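Local atomic coordinates of periplasmic binding protein (Roseiflexus sp. RS-1, PDB entry 5GJ3), a protein that binds heme in the periplasm, here two molecules at once, and probably hands it on to a membrane transporter for heme uptake. Residues Ala127-Ala132 against Pro248-Ala253; Ala170-Ile175 against Asp256-Phe261; Val201-Asp206 against Ile236-Leu241; Gln232-Ala237 against Tyr262-Gly267. All coordinates share one frame; numbering follows the deposited sequence.

Contact 1 (Ala127-Ala132 against Pro248-Ala253); sequences AEIAAA and PRTGQA
Ile129 and Glu128 of helix 115-136 pack against Gly251 in the first turn of helix 250-267. The two helices come unusually close here: the CA atoms of Ile129 and Gly251 are 4.0 Å apart. Gly251 has no side chain, so its CA sits 3.8 Å from Glu128 C. On one flank of the glycine, Ile129 CG1 lies 3.7 Å from Gly251 N, and its CD1 touches Thr250 CG2. Ala132, one turn further on, sets CB 3.9 Å from Gly251 O. As in other binding proteins of this class, helix 115-136 is probably the long helix that links the two lobes; here it packs on helix 250-267 of the second. The other flank of Gly251 is polar. The Glu128 and Gln252 side chains run side by side and point the same way. Gln252 NE2 donates to Glu128 OE1 at 3.2 Å, with an N-H...O angle of 161°. It comes in on the syn side of the carboxylate, 15° out of its plane. Water 1 also donates a hydrogen bond to Glu128 OE1, at 2.6 Å. The same water donates to Pro248 O and accepts a weak bond from Gly251 N. Glu128 OE2 is engaged as well, bonded to Gln124 one turn back in its own helix.

Contact 2 (Ala170-Ile175 against Asp256-Phe261); sequences AAAGGI and DLTIAF. With ZN (zinc ion), chain G.
Ala172 points its CB at helix 250-267 and meets Leu257, Thr258 and Phe261 there. It stands just before Gly173, the positive-phi residue of a Schellman motif that ends helix 164-171. The chain then turns toward strand 175-176 of the sheet in the second lobe. The three helix side chains meet Ala172 in different ways. Leu257 offers CB, 3.7 Å from Ala172 CB. Phe261 brings the CD2 and CE2 atoms of its ring, with CE2 3.7 Å from the same methyl. With CG anti to the carbonyl carbon (chi1 -73°), the Phe261 ring reaches the turn after the helix, oblique to Ala172 O and Gly174 N. Gly174 carries no side chain, which leaves the room the ring uses: CE2 is 3.9 Å from Gly174 CA. Thr258 makes the polar link. Its OG1 is anti to the backbone N (chi1 -158°), and CG2 takes the crowded position between N and the carbonyl carbon. OG1 donates to Ala172 O at 2.7 Å, from above the carbonyl plane and 36° out of it. This bond gives a carbonyl at the helix end a partner in a buried place. Pro143 and Val145 also touch the Phe261 side chain, and Leu135 and Ala136 of helix 115-136 touch Thr258. Asp256, on a part of the helix turned from the contact, binds a zinc ion through OD1 at 2.0 Å; water 2 and water 3 are also ligands, and water 2 donates to Asp256 OD2.

Contact 3 (Val201-Asp206 against Ile236-Leu241); sequences VLLVLD and IALDDL. With HEM (protoporphyrin IX containing Fe), chain B.
The carboxylate of Asp206 lies flat over the Leu238-Asp239 peptide. Leu238 C and Asp239 N both sit under one of its faces, each 3.7 Å from Asp206 CG. Beyond OD1 comes Ala237 O, an acceptor like OD1 itself, so no bond forms there. The second flat group is the carboxylate of Asp240. Its CG lies between the backbone N and the carbonyl carbon (chi1 44°), which sets it 3.7 Å from the CMB methyl of a heme, over one carboxylate face. Leu205 CD1 touches Asp240 CB, their side chains crossing at about a right angle. Asp240 belongs to the pockets of both hemes, Leu205 to that of the second. Behind them, strands 201-205 and 235-238 pair in parallel within the mixed sheet of this lobe. Ile236 straddles Leu203: its N donates to Leu202 O at 2.9 Å, and its O accepts from Val204 N at 3.0 Å. Leu238 N then binds Val204 O. Asp206 N donates to Leu238 O at 2.9 Å. Leu203 CD1 packs on Ile236 CG2 at 3.8 Å on one face of the sheet, and Val204 CG2 on Ala237 CB on the other. Asp239 caps the next helix, its OD2 bonded to Tyr242 N. Strand 144-151 flanks 201-205 on the side away from 235-238. Helix 250-267 lies over Leu203, Ile236 and Leu238, while Leu209 of helix 206-211 touches Ala237 on the other face.

Contact 4 (Gln232-Ala237 against Tyr262-Gly267); sequences QRRIIA and YDAAQG
Arg234 lies across Ala264 near the C-terminal end of helix 250-267, and this is the tight part of the contact. Ala264 CA sits 3.3 Å above one face of the guanidinium, toward its rim. Ala264 CB touches Arg234 CD at 3.6 Å. CG of Arg234 is anti to the backbone N (chi1 -156°); the bend at chi3 then goes with a guanidinium laid over Ala264 CA. Arg234 is also the centre of an inverse gamma turn, which leads from the Schellman motif ending helix 228-232 into strand 235-238. The outer side of the contact is polar, and its residues are exposed. There Arg234 NH1 forms a salt bridge with Asp263 OD2 at 2.7 Å. It is nearly straight, at 166°, lies close to the guanidinium plane and uses the anti lone pair of OD2. Gln232 OE1 accepts from Arg234 NH2 at 2.7 Å and, weakly, from NE. The other end of the same amide, Gln232 NE2, donates to Gly267 O at 2.9 Å, with the carbonyl oxygen close to the amide plane. Those bonds fix which way round the amide of Gln232 is turned. They form a chain of hydrogen bonds from the guanidinium to Gly267 O. The positive charge of Arg234 lies beside the carboxylate of Asp263 and close to the negative end of the helix dipole, and both would be expected to favour it.

Helix 250-267 carries one side of contacts 1, 2 and 4, in that order along its length. Centres of contacts 1 and 2 are about 12 Å apart, those of 2 and 4 about 10 Å, and those of 1 and 4 about 20 Å. Contact 3 lies beneath the helix. Leu257 CD2 of contact 2 is 3.8 Å from both Leu203 CD1 and Leu238 CD1, and Ala260 CB is 3.6 Å from Ile236 CD1. Contacts 3 and 4 share Ile236 and Ala237 on one strand. Contact 3 reaches the heme site directly: Asp240 belongs to both heme pockets. The side chain of Thr250 in contact 1 is about 10 Å from a heme, that of Leu257 about 13 Å.

Contact 1 (Ala127-Ala132 against Pro248-Ala253)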
# COMPACT_ATOMS: atom_id res chain seq x y z
N ALA A 127 -11.77 7.64 -11.44
CA ALA A 127 -11.45 8.87 -12.16
C ALA A 127 -10.02 9.35 -11.84
O ALA A 127 -9.30 9.72 -12.76
CB ALA A 127 -12.45 9.99 -11.85
N GLU A 128 -9.61 9.33 -10.57
CA GLU A 128 -8.24 9.73 -10.26
C GLU A 128 -7.15 8.78 -10.87
O GLU A 128 -6.09 9.23 -11.33
CB GLU A 128 -8.04 9.99 -8.75
CG GLU A 128 -8.91 11.17 -8.25
CD GLU A 128 -8.86 11.43 -6.73
OE1 GLU A 128 -8.03 10.82 -6.03
OE2 GLU A 128 -9.66 12.27 -6.22
N ILE A 129 -7.44 7.48 -10.88
CA ILE A 129 -6.55 6.46 -11.48
C ILE A 129 -6.48 6.71 -13.00
O ILE A 129 -5.39 6.73 -13.57
CB ILE A 129 -7.04 5.03 -11.17
CG1 ILE A 129 -6.83 4.75 -9.68
CG2 ILE A 129 -6.35 3.99 -12.07
CD1 ILE A 129 -7.51 3.48 -9.18
N ALA A 130 -7.65 6.95 -13.63
CA ALA A 130 -7.72 7.30 -15.06
C ALA A 130 -6.86 8.48 -15.45
O ALA A 130 -6.14 8.43 -16.46
CB ALA A 130 -9.17 7.52 -15.54
N ALA A 131 -6.99 9.57 -14.67
CA ALA A 131 -6.20 10.76 -14.89
C ALA A 131 -4.70 10.50 -14.75
O ALA A 131 -3.95 11.02 -15.55
CB ALA A 131 -6.65 11.92 -14.00
N ALA A 132 -4.26 9.69 -13.79
CA ALA A 132 -2.84 9.43 -13.65
C ALA A 132 -2.31 8.59 -14.86
O ALA A 132 -1.18 8.80 -15.34
CB ALA A 132 -2.58 8.70 -12.35
N PRO A 248 -8.31 4.34 -1.39
CA PRO A 248 -8.91 5.50 -2.01
C PRO A 248 -7.87 6.50 -2.58
O PRO A 248 -8.22 7.28 -3.48
CB PRO A 248 -9.70 6.16 -0.86
CG PRO A 248 -9.91 5.07 0.15
CD PRO A 248 -8.61 4.28 0.05
N ARG A 249 -6.63 6.47 -2.07
CA ARG A 249 -5.57 7.37 -2.55
C ARG A 249 -4.71 6.82 -3.69
O ARG A 249 -3.69 7.43 -4.05
CB ARG A 249 -4.69 7.82 -1.36
CG ARG A 249 -5.46 8.76 -0.40
CD ARG A 249 -4.54 9.14 0.76
NE ARG A 249 -4.21 7.94 1.54
CZ ARG A 249 -3.16 7.78 2.34
NH1 ARG A 249 -2.24 8.71 2.46
NH2 ARG A 249 -2.99 6.63 2.96
N THR A 250 -5.16 5.72 -4.30
CA THR A 250 -4.38 5.04 -5.33
C THR A 250 -4.06 5.94 -6.52
O THR A 250 -2.92 5.95 -6.99
CB THR A 250 -5.06 3.75 -5.82
OG1 THR A 250 -5.17 2.87 -4.70
CG2 THR A 250 -4.19 3.03 -6.91
N GLY A 251 -5.07 6.67 -7.01
CA GLY A 251 -4.94 7.63 -8.06
C GLY A 251 -3.98 8.76 -7.69
O GLY A 251 -3.23 9.22 -8.52
N GLN A 252 -3.99 9.20 -6.44
CA GLN A 252 -3.09 10.27 -6.03
C GLN A 252 -1.65 9.73 -6.03
O GLN A 252 -0.74 10.41 -6.42
CB GLN A 252 -3.48 10.78 -4.63
CG GLN A 252 -4.85 11.47 -4.63
CD GLN A 252 -5.45 11.53 -3.23
OE1 GLN A 252 -4.71 11.61 -2.24
NE2 GLN A 252 -6.76 11.43 -3.13
N ALA A 253 -1.45 8.50 -5.57
CA ALA A 253 -0.08 7.94 -5.52
C ALA A 253 0.46 7.69 -6.93
O ALA A 253 1.63 7.97 -7.20
CB ALA A 253 -0.01 6.67 -4.65
O HOH W 1 -7.16 8.36 -5.65

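Contact 2 (Ala170-Ile175 against Asp256-Phe261)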
# COMPACT_ATOMS: atom_id res chain seq x y z
N ALA A 170 4.09 0.04 -13.24
CA ALA A 170 3.68 -0.12 -14.66
C ALA A 170 2.60 0.87 -15.04
O ALA A 170 2.71 1.55 -16.04
CB ALA A 170 3.22 -1.55 -14.97
N ALA A 171 1.57 1.00 -14.20
CA ALA A 171 0.50 1.96 -14.55
C ALA A 171 0.98 3.39 -14.54
O ALA A 171 0.39 4.22 -15.19
CB ALA A 171 -0.70 1.79 -13.62
N ALA A 172 2.03 3.71 -13.78
CA ALA A 172 2.57 5.09 -13.81
C ALA A 172 3.56 5.31 -14.98
O ALA A 172 4.14 6.41 -15.13
CB ALA A 172 3.24 5.44 -12.47
N GLY A 173 3.76 4.30 -15.81
CA GLY A 173 4.55 4.45 -17.04
C GLY A 173 6.05 4.18 -16.86
O GLY A 173 6.86 4.68 -17.65
N GLY A 174 6.41 3.40 -15.84
CA GLY A 174 7.80 3.01 -15.56
C GLY A 174 8.00 1.53 -15.84
O GLY A 174 7.04 0.79 -16.03
N ILE A 175 9.25 1.10 -15.89
CA ILE A 175 9.54 -0.32 -16.08
C ILE A 175 10.04 -0.82 -14.74
O ILE A 175 10.95 -0.20 -14.13
CB ILE A 175 10.66 -0.55 -17.15
CG1 ILE A 175 10.31 0.10 -18.49
CG2 ILE A 175 11.01 -2.02 -17.27
CD1 ILE A 175 9.04 -0.45 -19.11
N ASP A 256 1.68 10.98 -8.36
CA ASP A 256 3.02 11.37 -7.86
C ASP A 256 4.09 10.53 -8.57
O ASP A 256 5.13 11.10 -8.96
CB ASP A 256 3.15 11.19 -6.34
CG ASP A 256 2.25 12.12 -5.55
OD1 ASP A 256 1.74 13.11 -6.13
OD2 ASP A 256 2.03 11.86 -4.34
N LEU A 257 3.88 9.21 -8.69
CA LEU A 257 4.87 8.38 -9.37
C LEU A 257 5.05 8.83 -10.81
O LEU A 257 6.20 8.99 -11.27
CB LEU A 257 4.51 6.89 -9.37
CG LEU A 257 4.49 6.24 -8.01
CD1 LEU A 257 3.88 4.85 -8.23
CD2 LEU A 257 5.95 6.20 -7.54
N THR A 258 3.94 9.02 -11.54
CA THR A 258 4.10 9.28 -12.99
C THR A 258 4.76 10.62 -13.28
O THR A 258 5.52 10.76 -14.22
CB THR A 258 2.75 9.11 -13.80
OG1 THR A 258 3.08 8.88 -15.14
CG2 THR A 258 1.88 10.39 -13.75
N ILE A 259 4.46 11.61 -12.46
CA ILE A 259 5.16 12.93 -12.51
C ILE A 259 6.68 12.73 -12.34
O ILE A 259 7.47 13.22 -13.14
CB ILE A 259 4.62 13.95 -11.45
CG1 ILE A 259 3.13 14.31 -11.67
CG2 ILE A 259 5.46 15.23 -11.46
CD1 ILE A 259 2.81 14.59 -13.10
N ALA A 260 7.08 11.98 -11.31
CA ALA A 260 8.51 11.67 -11.09
C ALA A 260 9.13 10.85 -12.25
O ALA A 260 10.24 11.12 -12.73
CB ALA A 260 8.68 10.95 -9.78
N PHE A 261 8.39 9.86 -12.73
CA PHE A 261 8.90 9.00 -13.79
C PHE A 261 9.09 9.82 -15.07
O PHE A 261 10.04 9.59 -15.84
CB PHE A 261 7.91 7.87 -14.05
CG PHE A 261 7.86 6.80 -12.96
CD1 PHE A 261 8.65 6.87 -11.79
CD2 PHE A 261 6.97 5.72 -13.10
CE1 PHE A 261 8.57 5.87 -10.82
CE2 PHE A 261 6.88 4.73 -12.14
CZ PHE A 261 7.68 4.80 -11.00
ZN ZN G . 0.43 14.46 -5.33
O HOH W 2 1.15 14.29 -3.35
O HOH W 3 -1.02 13.19 -5.95

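Contact 3 (Val201-Asp206 against Ile236-Leu241)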
# COMPACT_ATOMS: atom_id res chain seq x y z
N VAL A 201 15.53 5.18 -11.43
CA VAL A 201 14.80 5.62 -10.21
C VAL A 201 14.90 4.56 -9.13
O VAL A 201 14.68 3.40 -9.38
CB VAL A 201 13.29 5.91 -10.54
CG1 VAL A 201 12.51 6.41 -9.28
CG2 VAL A 201 13.19 6.91 -11.70
N LEU A 202 15.24 4.97 -7.91
CA LEU A 202 15.09 4.11 -6.74
C LEU A 202 13.80 4.47 -5.98
O LEU A 202 13.61 5.61 -5.52
CB LEU A 202 16.31 4.24 -5.82
CG LEU A 202 17.57 3.61 -6.45
CD1 LEU A 202 18.82 4.14 -5.79
CD2 LEU A 202 17.53 2.08 -6.34
N LEU A 203 12.90 3.51 -5.88
CA LEU A 203 11.64 3.71 -5.16
C LEU A 203 11.71 2.99 -3.80
O LEU A 203 11.97 1.80 -3.74
CB LEU A 203 10.46 3.22 -6.01
CG LEU A 203 9.03 3.36 -5.49
CD1 LEU A 203 8.65 4.80 -5.25
CD2 LEU A 203 8.02 2.71 -6.44
N VAL A 204 11.53 3.74 -2.72
CA VAL A 204 11.63 3.19 -1.36
C VAL A 204 10.46 3.65 -0.45
O VAL A 204 9.71 4.56 -0.80
CB VAL A 204 12.93 3.65 -0.68
CG1 VAL A 204 14.14 3.11 -1.47
CG2 VAL A 204 12.96 5.18 -0.53
N LEU A 205 10.35 3.05 0.71
CA LEU A 205 9.38 3.56 1.71
C LEU A 205 10.03 4.63 2.62
O LEU A 205 11.26 4.57 2.88
CB LEU A 205 8.82 2.42 2.51
CG LEU A 205 8.19 1.35 1.63
CD1 LEU A 205 7.74 0.17 2.46
CD2 LEU A 205 7.04 1.87 0.76
N ASP A 206 9.22 5.63 3.02
CA ASP A 206 9.60 6.64 4.03
C ASP A 206 10.39 6.01 5.19
O ASP A 206 11.57 6.41 5.46
CB ASP A 206 8.34 7.34 4.62
CG ASP A 206 7.85 8.54 3.79
OD1 ASP A 206 8.43 8.82 2.71
OD2 ASP A 206 6.85 9.20 4.22
N ILE A 236 12.79 8.27 -4.77
CA ILE A 236 11.40 8.68 -4.48
C ILE A 236 11.06 7.89 -3.21
O ILE A 236 11.17 6.68 -3.19
CB ILE A 236 10.38 8.19 -5.57
CG1 ILE A 236 10.73 8.64 -6.98
CG2 ILE A 236 8.93 8.54 -5.20
CD1 ILE A 236 10.92 10.13 -7.13
N ALA A 237 10.68 8.58 -2.13
CA ALA A 237 10.31 7.89 -0.90
C ALA A 237 8.84 8.19 -0.65
O ALA A 237 8.43 9.35 -0.64
CB ALA A 237 11.17 8.33 0.27
N LEU A 238 8.03 7.16 -0.48
CA LEU A 238 6.59 7.38 -0.24
C LEU A 238 6.22 6.63 1.02
O LEU A 238 6.86 5.65 1.37
CB LEU A 238 5.72 6.90 -1.45
CG LEU A 238 5.91 7.71 -2.77
CD1 LEU A 238 5.11 7.09 -3.91
CD2 LEU A 238 5.51 9.16 -2.61
N ASP A 239 5.17 7.10 1.70
CA ASP A 239 4.57 6.36 2.81
C ASP A 239 4.06 4.98 2.37
O ASP A 239 3.46 4.86 1.32
CB ASP A 239 3.38 7.19 3.33
CG ASP A 239 2.63 6.48 4.40
OD1 ASP A 239 3.17 6.45 5.51
OD2 ASP A 239 1.53 5.95 4.13
N ASP A 240 4.28 3.93 3.17
CA ASP A 240 3.81 2.59 2.79
C ASP A 240 2.31 2.41 2.49
O ASP A 240 1.96 1.82 1.46
CB ASP A 240 4.24 1.50 3.78
CG ASP A 240 4.06 1.91 5.25
OD1 ASP A 240 3.16 2.72 5.56
OD2 ASP A 240 4.83 1.41 6.11
N LEU A 241 1.43 2.88 3.37
CA LEU A 241 -0.00 2.69 3.11
C LEU A 241 -0.42 3.47 1.81
O LEU A 241 -1.24 3.01 1.02
CB LEU A 241 -0.84 3.13 4.34
CG LEU A 241 -2.35 2.83 4.36
CD1 LEU A 241 -2.70 1.37 4.05
CD2 LEU A 241 -2.95 3.25 5.70
CHA HEM B . 5.14 -6.41 9.58
CHB HEM B . 2.79 -2.55 7.77
CHC HEM B . 2.18 -5.21 3.71
CHD HEM B . 4.05 -9.17 5.79
C1A HEM B . 4.60 -5.16 9.41
C2A HEM B . 4.59 -4.18 10.42
C3A HEM B . 3.92 -3.08 9.97
C4A HEM B . 3.52 -3.38 8.63
CMA HEM B . 3.65 -1.79 10.74
CAA HEM B . 5.21 -4.39 11.80
CBA HEM B . 4.23 -5.29 12.59
CGA HEM B . 4.85 -6.00 13.77
O1A HEM B . 6.08 -6.07 13.85
O2A HEM B . 4.17 -6.55 14.66
C1B HEM B . 2.45 -2.93 6.45
C2B HEM B . 1.82 -2.08 5.48
C3B HEM B . 1.68 -2.82 4.32
C4B HEM B . 2.20 -4.16 4.64
CMB HEM B . 1.46 -0.63 5.65
CAB HEM B . 1.09 -2.45 3.01
CBB HEM B . 0.19 -1.46 2.91
C1C HEM B . 2.66 -6.48 3.87
C2C HEM B . 2.80 -7.44 2.84
C3C HEM B . 3.34 -8.59 3.45
C4C HEM B . 3.55 -8.29 4.84
CMC HEM B . 2.39 -7.21 1.39
CAC HEM B . 3.66 -9.91 2.82
CBC HEM B . 3.55 -10.13 1.51
C1D HEM B . 4.53 -8.66 6.99
C2D HEM B . 5.26 -9.54 7.93
C3D HEM B . 5.56 -8.78 8.98
C4D HEM B . 5.01 -7.45 8.68
CMD HEM B . 5.61 -11.01 7.72
CAD HEM B . 6.29 -9.22 10.24
CBD HEM B . 5.16 -9.35 11.34
CGD HEM B . 4.45 -10.69 11.42
O1D HEM B . 4.99 -11.74 10.98
O2D HEM B . 3.31 -10.83 11.96
NA HEM B . 3.88 -4.70 8.35
NB HEM B . 2.59 -4.15 5.92
NC HEM B . 3.10 -7.00 5.06
ND HEM B . 4.35 -7.40 7.49
FE HEM B . 3.48 -5.84 6.76

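Contact 4 (Gln232-Ala237 against Tyr262-Gly267)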
# COMPACT_ATOMS: atom_id res chain seq x y z
N GLN A 232 22.27 10.70 -9.91
CA GLN A 232 21.45 11.91 -9.89
C GLN A 232 20.64 12.05 -8.58
O GLN A 232 19.80 12.95 -8.47
CB GLN A 232 20.52 11.94 -11.12
CG GLN A 232 21.25 11.90 -12.45
CD GLN A 232 20.34 12.22 -13.64
OE1 GLN A 232 19.12 12.14 -13.54
NE2 GLN A 232 20.95 12.59 -14.79
N ARG A 233 20.90 11.18 -7.61
CA ARG A 233 20.16 11.11 -6.36
C ARG A 233 18.63 11.02 -6.60
O ARG A 233 17.85 11.67 -5.93
CB ARG A 233 20.55 12.25 -5.38
CG ARG A 233 22.00 12.13 -4.91
CD ARG A 233 22.52 13.34 -4.13
NE ARG A 233 22.01 13.41 -2.74
CZ ARG A 233 22.61 12.89 -1.66
NH1 ARG A 233 22.05 13.03 -0.45
NH2 ARG A 233 23.75 12.21 -1.77
N ARG A 234 18.22 10.20 -7.57
CA ARG A 234 16.82 10.14 -7.95
C ARG A 234 16.15 9.06 -7.10
O ARG A 234 15.96 7.92 -7.52
CB ARG A 234 16.73 9.83 -9.41
CG ARG A 234 15.45 10.27 -10.05
CD ARG A 234 15.60 10.08 -11.54
NE ARG A 234 16.36 11.08 -12.26
CZ ARG A 234 15.84 12.20 -12.76
NH1 ARG A 234 14.59 12.53 -12.50
NH2 ARG A 234 16.56 13.01 -13.51
N ILE A 235 15.84 9.44 -5.85
CA ILE A 235 15.23 8.54 -4.89
C ILE A 235 13.82 9.12 -4.69
O ILE A 235 13.70 10.32 -4.44
CB ILE A 235 15.93 8.56 -3.48
CG1 ILE A 235 17.48 8.42 -3.53
CG2 ILE A 235 15.25 7.61 -2.49
CD1 ILE A 235 18.05 7.40 -4.46
N ILE A 236 12.79 8.27 -4.77
CA ILE A 236 11.40 8.68 -4.48
C ILE A 236 11.06 7.89 -3.21
O ILE A 236 11.17 6.68 -3.19
CB ILE A 236 10.38 8.19 -5.57
CG1 ILE A 236 10.73 8.64 -6.98
CG2 ILE A 236 8.93 8.54 -5.20
CD1 ILE A 236 10.92 10.13 -7.13
N ALA A 237 10.68 8.58 -2.13
CA ALA A 237 10.31 7.89 -0.90
C ALA A 237 8.84 8.19 -0.65
O ALA A 237 8.43 9.35 -0.64
CB ALA A 237 11.17 8.33 0.27
N TYR A 262 8.19 10.78 -15.30
CA TYR A 262 8.24 11.61 -16.52
C TYR A 262 9.54 12.40 -16.49
O TYR A 262 10.24 12.49 -17.50
CB TYR A 262 7.01 12.54 -16.60
CG TYR A 262 6.97 13.39 -17.86
CD1 TYR A 262 6.34 12.93 -19.06
CD2 TYR A 262 7.54 14.66 -17.87
CE1 TYR A 262 6.32 13.73 -20.22
CE2 TYR A 262 7.53 15.47 -19.02
CZ TYR A 262 6.92 14.99 -20.18
OH TYR A 262 6.92 15.82 -21.27
N ASP A 263 9.86 12.95 -15.34
CA ASP A 263 11.09 13.71 -15.15
C ASP A 263 12.35 12.86 -15.38
O ASP A 263 13.30 13.27 -16.05
CB ASP A 263 11.13 14.32 -13.76
CG ASP A 263 12.30 15.31 -13.64
OD1 ASP A 263 12.17 16.45 -14.11
OD2 ASP A 263 13.36 14.90 -13.15
N ALA A 264 12.32 11.65 -14.82
CA ALA A 264 13.40 10.68 -15.04
C ALA A 264 13.53 10.28 -16.50
O ALA A 264 14.68 10.13 -16.99
CB ALA A 264 13.20 9.46 -14.15
N ALA A 265 12.40 10.12 -17.21
CA ALA A 265 12.43 9.78 -18.64
C ALA A 265 13.19 10.87 -19.42
O ALA A 265 13.90 10.57 -20.37
CB ALA A 265 11.02 9.63 -19.23
N GLN A 266 12.97 12.12 -19.05
CA GLN A 266 13.65 13.22 -19.72
C GLN A 266 15.11 13.35 -19.29
O GLN A 266 15.95 13.60 -20.12
CB GLN A 266 12.93 14.52 -19.43
CG GLN A 266 11.64 14.63 -20.17
CD GLN A 266 11.11 16.03 -20.09
OE1 GLN A 266 11.14 16.66 -19.03
NE2 GLN A 266 10.61 16.53 -21.22
N GLY A 267 15.41 13.16 -18.01
CA GLY A 267 16.72 13.56 -17.48
C GLY A 267 17.72 12.50 -17.05
O GLY A 267 18.88 12.82 -16.82